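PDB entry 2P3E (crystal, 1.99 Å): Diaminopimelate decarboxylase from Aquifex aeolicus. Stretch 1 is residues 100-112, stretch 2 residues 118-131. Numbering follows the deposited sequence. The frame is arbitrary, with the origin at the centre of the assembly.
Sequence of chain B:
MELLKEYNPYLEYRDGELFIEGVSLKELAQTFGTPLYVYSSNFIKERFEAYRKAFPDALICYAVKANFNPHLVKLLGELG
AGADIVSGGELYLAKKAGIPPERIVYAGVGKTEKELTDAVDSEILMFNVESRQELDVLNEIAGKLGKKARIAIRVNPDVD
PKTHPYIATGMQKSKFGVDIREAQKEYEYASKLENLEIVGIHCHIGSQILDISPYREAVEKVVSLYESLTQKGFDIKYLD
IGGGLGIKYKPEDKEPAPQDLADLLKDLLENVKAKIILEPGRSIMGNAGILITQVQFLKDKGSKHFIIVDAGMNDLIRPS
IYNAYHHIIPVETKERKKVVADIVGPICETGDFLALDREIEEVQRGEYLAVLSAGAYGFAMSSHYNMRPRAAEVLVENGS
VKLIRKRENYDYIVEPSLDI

Stretch 1 100-112: PPERIVYAGVGKT
Stretch 2, residues 118-131: DAVDSEILMFNVES

Two short parallel strands, 104-106 and 126-129, lie side by side with their N-to-C directions 23° apart and their axes 4.8 Å apart at closest approach. The ladder centres on Tyr106, whose backbone bonds to the residues flanking Phe127: Asn128 N donates to Tyr106 O (2.8 Å, 152°), and Tyr106 N donates to Met126 O (3.0 Å, 153°). This pattern sets the register, pairing Val105 with Met126 (CA-CA 5.0 Å) and Tyr106 with Phe127 (CA-CA 4.9 Å). Met126 O also receives a CA-H contact from Val105 CA at 3.3 Å.

At the start of the strand pair, Leu125 N faces two carbonyls: it donates to Ile104 O (2.9 Å, 130°) and, weakly, to Pro101 O of the 3-10 segment 101-102 (2.9 Å, 121°); Pro101 O additionally accepts Ile104 N at 3.1 Å and lies 3.2 Å from Ile124 CA. Leu125, with phi/psi -59/-48, precedes the extended Met126 (-164/135). Glu123, at 55/52, closes the preceding helix in a Schellman motif, and Pro101 CB packs 3.1 Å from Ser122 O.

Side chains of Val105 and Met126 share one sheet face, where Val105 CG1 (m rotamer) approaches Met126 CB (t) at 4.1 Å. Tyr106 (chi1 t) and Phe127 (chi1 m) occupy the other. Their ring planes are 30° apart, but with centroids separated by 5.9 Å the rings are slid apart and barely overlap. The Tyr106 ring meets Ala119 CB at its edge, 3.7 Å from Tyr106 CD1, while Ile124 CD1 lies 3.5 Å from Tyr106 CB. Tyr106 OH donates to Gly110 O (2.8 Å), tying the ring to the following loop. There, Lys111 NZ reaches within 2.9 Å of Asn128 O, and Val109 CG1 packs 3.7 Å from Glu130 CB.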

# COMPACT_ATOMS: atom_id res chain seq x y z
N PRO B 100 23.17 -11.18 -14.11
CA PRO B 100 24.10 -10.28 -14.79
C PRO B 100 23.40 -9.15 -15.58
O PRO B 100 22.34 -9.39 -16.18
CB PRO B 100 24.85 -11.20 -15.74
CG PRO B 100 23.94 -12.34 -15.99
CD PRO B 100 23.18 -12.53 -14.71
N PRO B 101 23.96 -7.93 -15.55
CA PRO B 101 23.41 -6.78 -16.29
C PRO B 101 23.19 -7.03 -17.78
O PRO B 101 22.35 -6.40 -18.38
CB PRO B 101 24.47 -5.68 -16.09
CG PRO B 101 25.67 -6.38 -15.57
CD PRO B 101 25.16 -7.53 -14.79
N GLU B 102 23.95 -7.96 -18.36
CA GLU B 102 23.72 -8.41 -19.73
C GLU B 102 22.34 -9.06 -19.94
O GLU B 102 21.90 -9.23 -21.08
CB GLU B 102 24.86 -9.34 -20.19
CG GLU B 102 26.25 -8.66 -20.24
CD GLU B 102 26.97 -8.62 -18.91
OE1 GLU B 102 26.42 -9.12 -17.91
OE2 GLU B 102 28.10 -8.08 -18.85
N ARG B 103 21.67 -9.44 -18.85
CA ARG B 103 20.30 -9.98 -18.95
C ARG B 103 19.27 -9.04 -18.27
O ARG B 103 18.16 -9.45 -17.96
CB ARG B 103 20.23 -11.37 -18.34
CG ARG B 103 21.21 -12.41 -18.95
CD ARG B 103 20.76 -13.86 -18.73
NE ARG B 103 20.42 -14.14 -17.32
CZ ARG B 103 21.11 -14.94 -16.50
NH1 ARG B 103 22.22 -15.57 -16.92
NH2 ARG B 103 20.68 -15.13 -15.24
N ILE B 104 19.64 -7.78 -18.05
CA ILE B 104 18.76 -6.83 -17.37
C ILE B 104 18.26 -5.75 -18.33
O ILE B 104 19.07 -5.12 -19.05
CB ILE B 104 19.47 -6.18 -16.15
CG1 ILE B 104 19.84 -7.27 -15.14
CG2 ILE B 104 18.63 -5.01 -15.54
CD1 ILE B 104 20.55 -6.75 -13.88
N VAL B 105 16.93 -5.55 -18.36
CA VAL B 105 16.31 -4.48 -19.13
C VAL B 105 15.54 -3.54 -18.19
O VAL B 105 14.95 -3.99 -17.20
CB VAL B 105 15.39 -5.02 -20.27
CG1 VAL B 105 16.21 -5.83 -21.30
CG2 VAL B 105 14.24 -5.87 -19.70
N TYR B 106 15.54 -2.25 -18.49
CA TYR B 106 15.04 -1.26 -17.55
C TYR B 106 13.90 -0.48 -18.18
O TYR B 106 14.12 0.30 -19.12
CB TYR B 106 16.19 -0.32 -17.12
CG TYR B 106 15.96 0.65 -15.94
CD1 TYR B 106 17.04 1.30 -15.34
CD2 TYR B 106 14.70 0.89 -15.41
CE1 TYR B 106 16.87 2.19 -14.27
CE2 TYR B 106 14.52 1.79 -14.34
CZ TYR B 106 15.61 2.43 -13.78
OH TYR B 106 15.45 3.31 -12.71
N ALA B 107 12.68 -0.69 -17.68
CA ALA B 107 11.49 -0.00 -18.21
C ALA B 107 10.94 1.06 -17.25
O ALA B 107 11.50 1.32 -16.20
CB ALA B 107 10.42 -0.99 -18.56
N GLY B 108 9.84 1.67 -17.66
CA GLY B 108 9.10 2.59 -16.80
C GLY B 108 9.61 4.01 -16.82
O GLY B 108 10.65 4.32 -17.43
N VAL B 109 8.85 4.88 -16.16
CA VAL B 109 9.19 6.29 -16.04
C VAL B 109 9.85 6.53 -14.67
O VAL B 109 10.11 7.69 -14.29
CB VAL B 109 7.93 7.19 -16.21
CG1 VAL B 109 7.33 7.02 -17.59
CG2 VAL B 109 6.89 6.91 -15.12
N GLY B 110 10.14 5.43 -13.94
CA GLY B 110 10.76 5.48 -12.62
C GLY B 110 12.27 5.51 -12.72
O GLY B 110 12.95 4.52 -12.39
N LYS B 111 12.80 6.66 -13.17
CA LYS B 111 14.20 6.77 -13.60
C LYS B 111 14.82 8.12 -13.22
O LYS B 111 14.91 9.04 -14.04
CB LYS B 111 14.32 6.48 -15.10
CG LYS B 111 13.99 5.00 -15.42
CD LYS B 111 14.34 4.55 -16.82
CE LYS B 111 13.12 4.59 -17.69
NZ LYS B 111 13.17 3.71 -18.88
N THR B 112 15.22 8.22 -11.95
CA THR B 112 15.91 9.40 -11.43
C THR B 112 17.35 9.41 -11.92
O THR B 112 17.86 8.39 -12.41
CB THR B 112 15.91 9.40 -9.89
OG1 THR B 112 16.62 8.25 -9.41
CG2 THR B 112 14.50 9.36 -9.36
N ASP B 118 23.45 4.67 -12.25
CA ASP B 118 23.76 3.32 -11.80
C ASP B 118 23.56 2.27 -12.90
O ASP B 118 24.38 1.36 -13.06
CB ASP B 118 22.93 2.97 -10.57
CG ASP B 118 23.40 3.71 -9.32
OD1 ASP B 118 24.42 4.44 -9.37
OD2 ASP B 118 22.73 3.57 -8.28
N ALA B 119 22.46 2.39 -13.64
CA ALA B 119 22.16 1.41 -14.68
C ALA B 119 23.12 1.55 -15.88
O ALA B 119 23.55 0.56 -16.43
CB ALA B 119 20.70 1.54 -15.14
N VAL B 120 23.42 2.77 -16.27
CA VAL B 120 24.38 3.00 -17.37
C VAL B 120 25.73 2.43 -16.96
O VAL B 120 26.33 1.65 -17.69
CB VAL B 120 24.47 4.50 -17.76
CG1 VAL B 120 25.66 4.77 -18.69
CG2 VAL B 120 23.18 4.95 -18.42
N ASP B 121 26.17 2.79 -15.76
CA ASP B 121 27.41 2.25 -15.18
C ASP B 121 27.44 0.73 -15.10
O ASP B 121 28.49 0.10 -15.33
CB ASP B 121 27.64 2.86 -13.80
CG ASP B 121 29.10 3.03 -13.49
OD1 ASP B 121 29.67 2.12 -12.87
OD2 ASP B 121 29.69 4.06 -13.90
N SER B 122 26.28 0.12 -14.79
CA SER B 122 26.18 -1.32 -14.71
C SER B 122 26.20 -1.98 -16.10
O SER B 122 26.27 -3.19 -16.18
CB SER B 122 24.91 -1.74 -13.96
OG SER B 122 24.95 -1.29 -12.61
N GLU B 123 26.15 -1.17 -17.16
CA GLU B 123 26.11 -1.69 -18.54
C GLU B 123 24.95 -2.70 -18.76
O GLU B 123 25.16 -3.81 -19.25
CB GLU B 123 27.47 -2.30 -18.93
CG GLU B 123 28.62 -1.29 -18.95
CD GLU B 123 28.69 -0.45 -20.24
OE1 GLU B 123 27.81 -0.54 -21.13
OE2 GLU B 123 29.66 0.32 -20.38
N ILE B 124 23.74 -2.30 -18.39
CA ILE B 124 22.57 -3.19 -18.55
C ILE B 124 22.33 -3.42 -20.05
O ILE B 124 22.85 -2.66 -20.88
CB ILE B 124 21.30 -2.64 -17.85
CG1 ILE B 124 20.88 -1.30 -18.45
CG2 ILE B 124 21.53 -2.56 -16.33
CD1 ILE B 124 19.44 -0.91 -18.14
N LEU B 125 21.57 -4.46 -20.39
CA LEU B 125 21.34 -4.84 -21.78
C LEU B 125 20.70 -3.70 -22.58
O LEU B 125 21.18 -3.33 -23.67
CB LEU B 125 20.49 -6.12 -21.87
CG LEU B 125 20.23 -6.70 -23.26
CD1 LEU B 125 21.54 -7.09 -24.00
CD2 LEU B 125 19.31 -7.91 -23.15
N MET B 126 19.65 -3.11 -22.01
CA MET B 126 18.83 -2.18 -22.74
C MET B 126 17.95 -1.34 -21.81
O MET B 126 17.33 -1.87 -20.89
CB MET B 126 17.95 -2.99 -23.68
CG MET B 126 17.18 -2.23 -24.72
SD MET B 126 16.64 -3.42 -25.96
CE MET B 126 15.13 -4.13 -25.27
N PHE B 127 17.90 -0.03 -22.08
CA PHE B 127 16.88 0.87 -21.54
C PHE B 127 15.66 0.91 -22.47
O PHE B 127 15.79 1.22 -23.67
CB PHE B 127 17.43 2.29 -21.39
CG PHE B 127 18.49 2.42 -20.35
CD1 PHE B 127 18.17 2.78 -19.04
CD2 PHE B 127 19.83 2.16 -20.66
CE1 PHE B 127 19.17 2.90 -18.07
CE2 PHE B 127 20.84 2.28 -19.70
CZ PHE B 127 20.51 2.65 -18.41
N ASN B 128 14.50 0.58 -21.92
CA ASN B 128 13.24 0.77 -22.64
C ASN B 128 12.70 2.16 -22.33
O ASN B 128 12.14 2.42 -21.26
CB ASN B 128 12.22 -0.34 -22.31
CG ASN B 128 12.69 -1.69 -22.82
OD1 ASN B 128 13.26 -1.79 -23.91
ND2 ASN B 128 12.45 -2.73 -22.04
N VAL B 129 12.89 3.05 -23.31
CA VAL B 129 12.74 4.47 -23.12
C VAL B 129 11.29 4.90 -23.28
O VAL B 129 10.59 4.50 -24.23
CB VAL B 129 13.71 5.27 -24.05
CG1 VAL B 129 13.45 6.74 -23.94
CG2 VAL B 129 15.18 5.00 -23.66
N GLU B 130 10.88 5.75 -22.34
CA GLU B 130 9.50 6.19 -22.16
C GLU B 130 9.25 7.64 -22.61
O GLU B 130 8.09 8.04 -22.71
CB GLU B 130 9.11 6.02 -20.69
CG GLU B 130 9.01 4.56 -20.23
CD GLU B 130 7.77 3.84 -20.75
OE1 GLU B 130 6.89 4.48 -21.39
OE2 GLU B 130 7.67 2.62 -20.51
N SER B 131 10.31 8.41 -22.87
CA SER B 131 10.15 9.77 -23.38
C SER B 131 11.37 10.28 -24.14
O SER B 131 12.48 9.76 -24.00
CB SER B 131 9.81 10.76 -22.25
OG SER B 131 10.88 10.82 -21.33